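Long-range contacts in Glucanase/chitosanase (Paenibacillus fukuinensis, PDB 4ZZ5), which recognises chitosan through this beta-sandwich carbohydrate-binding module of family 32, one domain of a longer enzyme that probably hydrolyses chitosan and beta-glucans: residues T73-Q78 with T92-T97; W49-L54 with F115-A120. All coordinates share one frame; numbering follows the deposited sequence. Where two conformers were deposited one is given.

Contacts 1 and 2 lie in one five-stranded antiparallel sheet of this beta sandwich, their centres about 11 Å apart. Contact 2 joins strand 48-54 to strand 115-123, with 60 residues between its segments; contact 1, the hairpin of strands 75-80 and 91-96, falls within that interval of the chain. Strands 75-80 and 115-123 lie next to each other in the sheet. The contacts therefore meet directly: the side-chain oxygen OE1 of Gln78 lies 2.7 Å from NH2 of Arg117, probably hydrogen-bonded, tying the hairpin to the middle of the sheet.

Contact 1 (T73-Q78 with T92-T97); sequences TAYSIQ and TVYSTT
Tyr75 and Thr96 meet through two matching torsions: CG of Tyr75 (chi1 63°) and CG2 of Thr96 each stand between their own backbone N and carbonyl carbon. The methyl CG2 of Thr96 thereby comes over one face of the phenol in a CH-pi contact, 3.9 Å from the centroid of the Tyr75 ring and displaced toward its rim. On the same side of the sheet, CE1 of Tyr75 approaches CE2 of Tyr94 near the edge of the Tyr94 ring, and one water links the two hydroxyls, giving a hydrogen to OH of Tyr75, which also bonds Asp104.

The antiparallel backbones pair Tyr75 with Thr96, N of Thr96 reaching O of Tyr75 at 3.0 Å. Farther on, Val93 and Tyr94 both face Ile77 in a classic beta bulge: O of Ile77 takes a bond of 2.8 Å from N of Val93 and a weak one of 3.4 Å from N of Tyr94. CG2 of Ile77 packs against CG2 of Val93 at 3.9 Å. On the other side of the sheet, NE2 of Gln78 donates to OG1 of Thr92 at 3.1 Å, while OE1 of Gln78 is taken up by Arg117.

The hairpin thus has two chemically distinct sides, one of aromatic and aliphatic groups that meets strand 103-113 of the second sheet, the other carrying an amide whose two ends are both engaged, which probably fixes its rotation.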
ATOM      1  N   THR A  73      -0.892   2.205  12.684  1.00  8.38           N
ATOM      2  CA  THR A  73      -0.559   1.224  13.645  1.00  8.78           C
ATOM      3  C   THR A  73      -1.165  -0.168  13.392  1.00  8.67           C
ATOM      4  O   THR A  73      -0.648  -1.187  13.787  1.00  8.93           O
ATOM      5  CB  THR A  73      -0.907   1.659  15.098  1.00  9.45           C
ATOM      6  OG1 THR A  73      -2.288   1.820  15.213  1.00 10.16           O
ATOM      7  CG2 THR A  73      -0.187   2.951  15.451  1.00 11.32           C
ATOM      8  N   ALA A  74      -2.317  -0.161  12.682  1.00  8.40           N
ATOM      9  CA  ALA A  74      -2.963  -1.408  12.232  1.00  8.14           C
ATOM     10  C   ALA A  74      -3.254  -1.330  10.745  1.00  7.00           C
ATOM     11  O   ALA A  74      -3.835  -0.379  10.296  1.00  6.81           O
ATOM     12  CB  ALA A  74      -4.269  -1.705  12.969  1.00  9.00           C
ATOM     13  N   TYR A  75      -2.771  -2.347  10.069  1.00  7.02           N
ATOM     14  CA  TYR A  75      -3.055  -2.448   8.587  1.00  6.86           C
ATOM     15  C   TYR A  75      -2.806  -3.853   8.240  1.00  6.90           C
ATOM     16  O   TYR A  75      -2.189  -4.674   8.934  1.00  7.24           O
ATOM     17  CB  TYR A  75      -2.113  -1.498   7.803  1.00  6.85           C
ATOM     18  CG  TYR A  75      -0.642  -1.813   7.913  1.00  6.69           C
ATOM     19  CD1 TYR A  75      -0.022  -2.666   7.011  1.00  8.50           C
ATOM     20  CD2 TYR A  75       0.141  -1.195   8.896  1.00  7.82           C
ATOM     21  CE1 TYR A  75       1.342  -2.948   7.110  1.00  8.11           C
ATOM     22  CE2 TYR A  75       1.508  -1.450   8.984  1.00  7.77           C
ATOM     23  CZ  TYR A  75       2.045  -2.353   8.101  1.00  7.84           C
ATOM     24  OH  TYR A  75       3.461  -2.644   8.172  1.00  9.19           O
ATOM     25  N   SER A  76      -3.277  -4.151   7.033  1.00  7.26           N
ATOM     26  CA  SER A  76      -2.990  -5.429   6.379  0.50  7.66           C
ATOM     27  C   SER A  76      -2.389  -5.237   5.017  1.00  8.15           C
ATOM     28  O   SER A  76      -2.613  -4.181   4.349  1.00  9.18           O
ATOM     29  CB  SER A  76      -4.160  -6.272   6.294  0.50  7.98           C
ATOM     30  OG  SER A  76      -5.177  -5.663   5.577  0.50  8.03           O
ATOM     31  N   ILE A  77      -1.590  -6.175   4.557  1.00  6.88           N
ATOM     32  CA  ILE A  77      -1.183  -6.347   3.175  1.00  5.97           C
ATOM     33  C   ILE A  77      -2.027  -7.431   2.598  1.00  5.70           C
ATOM     34  O   ILE A  77      -2.196  -8.504   3.193  1.00  6.28           O
ATOM     35  CB  ILE A  77       0.277  -6.707   3.048  1.00  7.39           C
ATOM     36  CG1 ILE A  77       1.197  -5.732   3.734  1.00  9.97           C
ATOM     37  CG2 ILE A  77       0.655  -6.849   1.604  1.00  7.99           C
ATOM     38  CD1 ILE A  77       1.116  -4.339   3.288  1.00 10.41           C
ATOM     39  N   GLN A  78      -2.632  -7.168   1.430  1.00  6.06           N
ATOM     40  CA  GLN A  78      -3.576  -8.091   0.796  1.00  6.10           C
ATOM     41  C   GLN A  78      -3.220  -8.274  -0.680  1.00  6.47           C
ATOM     42  O   GLN A  78      -2.635  -7.335  -1.280  1.00  7.11           O
ATOM     43  CB  GLN A  78      -4.970  -7.532   0.889  1.00  6.50           C
ATOM     44  CG  GLN A  78      -5.332  -7.070   2.320  1.00  7.34           C
ATOM     45  CD  GLN A  78      -6.723  -6.633   2.410  1.00  8.56           C
ATOM     46  OE1 GLN A  78      -7.227  -5.829   1.607  1.00 10.03           O
ATOM     47  NE2 GLN A  78      -7.338  -6.918   3.515  1.00 14.14           N
ATOM     48  N   THR A  92      -5.862 -11.307   2.738  1.00  7.29           N
ATOM     49  CA  THR A  92      -4.828 -10.853   3.614  1.00  8.15           C
ATOM     50  C   THR A  92      -3.637 -11.787   3.684  1.00  7.29           C
ATOM     51  O   THR A  92      -3.868 -12.992   4.024  1.00  8.45           O
ATOM     52  CB  THR A  92      -5.341 -10.549   5.042  1.00  7.96           C
ATOM     53  OG1 THR A  92      -6.292  -9.454   4.886  1.00  9.36           O
ATOM     54  CG2 THR A  92      -4.285 -10.178   5.974  1.00  9.09           C
ATOM     55  N   VAL A  93      -2.465 -11.315   3.464  1.00  6.43           N
ATOM     56  CA  VAL A  93      -1.230 -12.078   3.569  1.00  6.53           C
ATOM     57  C   VAL A  93      -0.422 -11.710   4.744  1.00  7.03           C
ATOM     58  O   VAL A  93       0.509 -12.438   5.143  1.00  8.62           O
ATOM     59  CB  VAL A  93      -0.399 -12.032   2.257  1.00  7.27           C
ATOM     60  CG1 VAL A  93      -1.163 -12.550   1.095  1.00  8.00           C
ATOM     61  CG2 VAL A  93       0.166 -10.652   1.959  1.00  8.05           C
ATOM     62  N   TYR A  94      -0.666 -10.578   5.368  1.00  6.93           N
ATOM     63  CA  TYR A  94       0.020 -10.064   6.524  1.00  8.03           C
ATOM     64  C   TYR A  94      -0.845  -9.074   7.188  1.00  7.59           C
ATOM     65  O   TYR A  94      -1.464  -8.230   6.512  1.00  7.36           O
ATOM     66  CB  TYR A  94       1.329  -9.367   6.168  1.00  8.34           C
ATOM     67  CG  TYR A  94       2.010  -8.682   7.316  1.00 10.28           C
ATOM     68  CD1 TYR A  94       2.817  -9.368   8.266  1.00 11.83           C
ATOM     69  CD2 TYR A  94       1.818  -7.349   7.537  1.00 10.35           C
ATOM     70  CE1 TYR A  94       3.430  -8.687   9.305  1.00 12.48           C
ATOM     71  CE2 TYR A  94       2.453  -6.670   8.577  1.00 11.58           C
ATOM     72  CZ  TYR A  94       3.248  -7.391   9.452  1.00 13.52           C
ATOM     73  OH  TYR A  94       3.832  -6.656  10.499  1.00 17.28           O
ATOM     74  N   SER A  95      -0.887  -9.004   8.537  1.00  8.24           N
ATOM     75  CA  SER A  95      -1.451  -7.861   9.201  0.70  8.88           C
ATOM     76  C   SER A  95      -0.747  -7.608  10.529  1.00  9.38           C
ATOM     77  O   SER A  95      -0.024  -8.532  11.055  1.00 10.30           O
ATOM     78  CB  SER A  95      -2.960  -7.979   9.389  0.70 11.38           C
ATOM     79  OG  SER A  95      -3.295  -8.864  10.385  0.70 14.00           O
ATOM     80  N   THR A  96      -0.878  -6.410  11.002  1.00  9.02           N
ATOM     81  CA  THR A  96      -0.270  -6.003  12.330  1.00  9.66           C
ATOM     82  C   THR A  96      -1.257  -5.123  12.983  1.00 10.07           C
ATOM     83  O   THR A  96      -2.082  -4.401  12.393  1.00  9.93           O
ATOM     84  CB  THR A  96       1.025  -5.337  12.059  1.00  9.89           C
ATOM     85  OG1 THR A  96       1.670  -5.092  13.372  1.00 11.87           O
ATOM     86  CG2 THR A  96       0.980  -4.016  11.367  1.00 10.74           C
ATOM     87  N   THR A  97      -1.107  -5.079  14.342  1.00 10.13           N
ATOM     88  CA  THR A  97      -1.719  -4.021  15.144  1.00 11.72           C
ATOM     89  C   THR A  97      -0.637  -3.229  15.952  1.00 11.11           C
ATOM     90  O   THR A  97      -1.108  -2.368  16.753  1.00 12.39           O
ATOM     91  CB  THR A  97      -2.775  -4.544  16.073  1.00 13.02           C
ATOM     92  OG1 THR A  97      -2.134  -5.472  16.974  1.00 13.78           O
ATOM     93  CG2 THR A  97      -3.913  -5.258  15.327  1.00 13.25           C
TER
HETATM   94  O   HOH W   1      -3.173  -0.657  16.246  1.00 15.18           O
HETATM   95  O   HOH W   2       4.656  -4.137  10.157  1.00 23.67           O

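Contact 2 (W49-L54 with F115-A120); sequences WIYINL and FVRVYA. With SO4 (sulfate ion), chain C.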
ATOM      1  N   TRP A  49      -7.019   2.852   1.826  1.00  5.74           N
ATOM      2  CA  TRP A  49      -6.250   1.860   1.099  1.00  5.63           C
ATOM      3  C   TRP A  49      -5.634   2.400  -0.131  1.00  5.09           C
ATOM      4  O   TRP A  49      -6.075   3.396  -0.718  1.00  5.31           O
ATOM      5  CB  TRP A  49      -7.111   0.606   0.849  1.00  6.16           C
ATOM      6  CG  TRP A  49      -8.393   0.842   0.109  1.00  6.10           C
ATOM      7  CD1 TRP A  49      -9.616   0.830   0.671  1.00  7.13           C
ATOM      8  CD2 TRP A  49      -8.588   1.083  -1.330  1.00  6.59           C
ATOM      9  NE1 TRP A  49     -10.565   1.093  -0.317  1.00  8.08           N
ATOM     10  CE2 TRP A  49      -9.966   1.283  -1.495  1.00  7.26           C
ATOM     11  CE3 TRP A  49      -7.733   1.161  -2.397  1.00  7.31           C
ATOM     12  CZ2 TRP A  49     -10.485   1.573  -2.795  1.00  7.67           C
ATOM     13  CZ3 TRP A  49      -8.278   1.465  -3.675  1.00  7.37           C
ATOM     14  CH2 TRP A  49      -9.631   1.652  -3.807  1.00  8.56           C
ATOM     15  N   ILE A  50      -4.572   1.689  -0.555  1.00  5.38           N
ATOM     16  CA  ILE A  50      -3.931   1.933  -1.825  1.00  5.65           C
ATOM     17  C   ILE A  50      -3.633   0.574  -2.422  1.00  5.39           C
ATOM     18  O   ILE A  50      -3.119  -0.316  -1.698  1.00  5.83           O
ATOM     19  CB  ILE A  50      -2.638   2.774  -1.685  1.00  5.88           C
ATOM     20  CG1 ILE A  50      -1.901   2.882  -2.998  1.00  6.72           C
ATOM     21  CG2 ILE A  50      -1.696   2.271  -0.611  1.00  7.39           C
ATOM     22  CD1 ILE A  50      -0.877   3.996  -2.988  1.00  8.12           C
ATOM     23  N   TYR A  51      -3.912   0.367  -3.691  1.00  5.75           N
ATOM     24  CA  TYR A  51      -3.473  -0.877  -4.368  1.00  6.12           C
ATOM     25  C   TYR A  51      -2.680  -0.568  -5.581  1.00  7.04           C
ATOM     26  O   TYR A  51      -2.827   0.529  -6.226  1.00  7.04           O
ATOM     27  CB  TYR A  51      -4.615  -1.863  -4.634  1.00  6.71           C
ATOM     28  CG  TYR A  51      -5.648  -1.545  -5.671  1.00  7.04           C
ATOM     29  CD1 TYR A  51      -5.296  -1.612  -7.014  1.00  8.85           C
ATOM     30  CD2 TYR A  51      -6.930  -1.310  -5.327  1.00  7.40           C
ATOM     31  CE1 TYR A  51      -6.376  -1.356  -7.964  1.00 10.03           C
ATOM     32  CE2 TYR A  51      -7.938  -1.078  -6.249  1.00  9.87           C
ATOM     33  CZ  TYR A  51      -7.579  -1.092  -7.541  1.00 10.80           C
ATOM     34  OH  TYR A  51      -8.598  -0.840  -8.514  1.00 13.83           O
ATOM     35  N   ILE A  52      -1.851  -1.510  -5.963  1.00  7.22           N
ATOM     36  CA  ILE A  52      -0.987  -1.497  -7.145  1.00  7.89           C
ATOM     37  C   ILE A  52      -1.405  -2.595  -8.061  1.00  7.63           C
ATOM     38  O   ILE A  52      -1.611  -3.753  -7.592  1.00  8.99           O
ATOM     39  CB  ILE A  52       0.426  -1.718  -6.751  1.00  9.78           C
ATOM     40  CG1 ILE A  52       0.898  -0.710  -5.680  1.00 10.92           C
ATOM     41  CG2 ILE A  52       1.338  -1.723  -7.990  1.00 12.19           C
ATOM     42  CD1 ILE A  52       2.166  -1.118  -4.969  1.00 12.80           C
ATOM     43  N   ASN A  53      -1.632  -2.327  -9.326  1.00  8.40           N
ATOM     44  CA  ASN A  53      -1.789  -3.334 -10.369  1.00  9.08           C
ATOM     45  C   ASN A  53      -0.478  -3.725 -10.890  1.00 10.61           C
ATOM     46  O   ASN A  53       0.220  -2.942 -11.578  1.00 10.60           O
ATOM     47  CB  ASN A  53      -2.651  -2.703 -11.467  1.00  9.80           C
ATOM     48  CG  ASN A  53      -2.992  -3.748 -12.536  1.00 12.20           C
ATOM     49  OD1 ASN A  53      -2.372  -4.824 -12.605  1.00 13.33           O
ATOM     50  ND2 ASN A  53      -4.020  -3.467 -13.313  1.00 11.53           N
ATOM     51  N   LEU A  54       0.071  -4.925 -10.534  1.00 10.05           N
ATOM     52  CA  LEU A  54       1.355  -5.341 -10.992  1.00 11.35           C
ATOM     53  C   LEU A  54       1.426  -5.659 -12.525  1.00 13.24           C
ATOM     54  O   LEU A  54       2.602  -5.739 -13.024  1.00 16.24           O
ATOM     55  CB  LEU A  54       1.769  -6.619 -10.194  1.00 11.94           C
ATOM     56  CG  LEU A  54       1.919  -6.410  -8.705  1.00 10.81           C
ATOM     57  CD1 LEU A  54       2.260  -7.821  -8.140  1.00 13.77           C
ATOM     58  CD2 LEU A  54       2.892  -5.396  -8.304  1.00 14.69           C
ATOM     59  N   PHE A 115      -2.516  -7.986  -7.968  1.00  8.24           N
ATOM     60  CA  PHE A 115      -2.694  -6.658  -7.236  1.00  6.77           C
ATOM     61  C   PHE A 115      -2.225  -6.837  -5.840  1.00  7.90           C
ATOM     62  O   PHE A 115      -2.388  -7.958  -5.263  1.00  7.56           O
ATOM     63  CB  PHE A 115      -4.088  -6.199  -7.231  1.00  8.07           C
ATOM     64  CG  PHE A 115      -4.786  -6.180  -8.592  1.00  8.86           C
ATOM     65  CD1 PHE A 115      -5.388  -7.261  -9.128  1.00  9.36           C
ATOM     66  CD2 PHE A 115      -4.900  -4.952  -9.312  1.00 10.74           C
ATOM     67  CE1 PHE A 115      -5.966  -7.227 -10.389  1.00 10.81           C
ATOM     68  CE2 PHE A 115      -5.543  -4.936 -10.529  1.00 11.23           C
ATOM     69  CZ  PHE A 115      -6.058  -6.021 -11.049  1.00 10.39           C
ATOM     70  N   VAL A 116      -1.665  -5.790  -5.238  1.00  6.90           N
ATOM     71  CA  VAL A 116      -1.293  -5.772  -3.861  1.00  7.34           C
ATOM     72  C   VAL A 116      -1.907  -4.552  -3.248  1.00  6.43           C
ATOM     73  O   VAL A 116      -1.752  -3.419  -3.802  1.00  7.02           O
ATOM     74  CB  VAL A 116       0.193  -5.770  -3.670  1.00  7.78           C
ATOM     75  CG1 VAL A 116       0.577  -5.973  -2.205  1.00  8.31           C
ATOM     76  CG2 VAL A 116       0.940  -6.741  -4.550  1.00 10.23           C
ATOM     77  N   ARG A 117      -2.525  -4.646  -2.080  1.00  5.96           N
ATOM     78  CA  ARG A 117      -3.242  -3.541  -1.383  1.00  6.38           C
ATOM     79  C   ARG A 117      -2.655  -3.396   0.020  1.00  5.66           C
ATOM     80  O   ARG A 117      -2.413  -4.411   0.726  1.00  6.44           O
ATOM     81  CB  ARG A 117      -4.725  -3.821  -1.326  1.00  7.12           C
ATOM     82  CG  ARG A 117      -5.566  -2.667  -0.780  1.00  7.22           C
ATOM     83  CD  ARG A 117      -7.028  -2.778  -1.091  1.00  8.23           C
ATOM     84  NE  ARG A 117      -7.753  -3.704  -0.201  1.00  7.60           N
ATOM     85  CZ  ARG A 117      -9.021  -3.629   0.133  1.00  8.43           C
ATOM     86  NH1 ARG A 117      -9.801  -2.699  -0.419  1.00 10.66           N
ATOM     87  NH2 ARG A 117      -9.549  -4.500   0.975  1.00  9.05           N
ATOM     88  N   VAL A 118      -2.427  -2.155   0.431  1.00  5.38           N
ATOM     89  CA  VAL A 118      -2.318  -1.782   1.893  1.00  5.91           C
ATOM     90  C   VAL A 118      -3.675  -1.353   2.315  1.00  5.35           C
ATOM     91  O   VAL A 118      -4.199  -0.379   1.728  1.00  5.71           O
ATOM     92  CB  VAL A 118      -1.277  -0.681   2.080  1.00  6.93           C
ATOM     93  CG1 VAL A 118      -1.273  -0.239   3.572  1.00  8.20           C
ATOM     94  CG2 VAL A 118       0.118  -1.124   1.663  1.00  8.96           C
ATOM     95  N   TYR A 119      -4.241  -2.028   3.288  1.00  5.30           N
ATOM     96  CA  TYR A 119      -5.558  -1.698   3.837  1.00  6.01           C
ATOM     97  C   TYR A 119      -5.332  -1.272   5.277  1.00  6.22           C
ATOM     98  O   TYR A 119      -5.001  -2.090   6.120  1.00  6.69           O
ATOM     99  CB  TYR A 119      -6.457  -2.938   3.688  1.00  6.42           C
ATOM    100  CG  TYR A 119      -7.865  -2.676   4.083  1.00  6.84           C
ATOM    101  CD1 TYR A 119      -8.792  -2.026   3.259  1.00  8.37           C
ATOM    102  CD2 TYR A 119      -8.333  -3.091   5.303  1.00 10.01           C
ATOM    103  CE1 TYR A 119     -10.105  -1.781   3.642  1.00  9.06           C
ATOM    104  CE2 TYR A 119      -9.659  -2.829   5.675  1.00 10.35           C
ATOM    105  CZ  TYR A 119     -10.494  -2.178   4.868  1.00  9.55           C
ATOM    106  OH  TYR A 119     -11.775  -1.981   5.373  1.00 11.51           O
ATOM    107  N   ALA A 120      -5.435   0.008   5.506  1.00  5.74           N
ATOM    108  CA  ALA A 120      -5.027   0.650   6.754  1.00  5.84           C
ATOM    109  C   ALA A 120      -6.273   0.958   7.578  1.00  5.89           C
ATOM    110  O   ALA A 120      -7.250   1.562   7.135  1.00  7.28           O
ATOM    111  CB  ALA A 120      -4.294   1.911   6.453  1.00  7.25           C
TER
HETATM  112  S   SO4 C 201     -13.281  -3.483   1.162  1.00 18.59           S
HETATM  113  O1  SO4 C 201     -12.536  -2.512   0.293  1.00 20.17           O
HETATM  114  O2  SO4 C 201     -14.092  -2.751   2.169  1.00 26.08           O
HETATM  115  O3  SO4 C 201     -14.144  -4.208   0.168  1.00 27.50           O
HETATM  116  O4  SO4 C 201     -12.347  -4.380   1.916  1.00 20.13           O
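In the five-stranded sheet of this F5/8 type C beta sandwich, strands 49-54 and 115-120 run antiparallel, with Trp49 and Arg117 meeting on one side. NH1 of Arg117 sits over one face of the indole, offset toward its rim, and CZ of Arg117 lies 4.7 Å from the centroid of the five-membered ring of Trp49, a cation-pi contact with the two planes 41° apart; Trp90 makes another with Arg117. The bend at chi3 (80°) turns the guanidinium to this position. CD1 of Tyr119 stands above one guanidinium face, offset toward its rim, and a sulfate, probably from the crystallisation liquor, lies at the guanidinium edge, held by nearly straight bonds from NH1 of Arg117 to sulfate O1 (2.8 Å) and from NH2 of Arg117 to sulfate O4 (3.0 Å). An alanine in place of Arg117 would probably leave the indole of Trp49 without its cation, and OE1 of Gln78 without this donor.

CE2 of Phe115 packs against CG of Asn53 at 3.5 Å, OD1 of Asn53 being bonded to N of Gly55. Ile50 pairs with Val118 and Ile52 with Val116, each through two backbone hydrogen bonds. Their side chains point into the sandwich against Phe134 of strand 130-137, while strand 15-17 flanks 49-54 and strand 75-80 flanks 115-120.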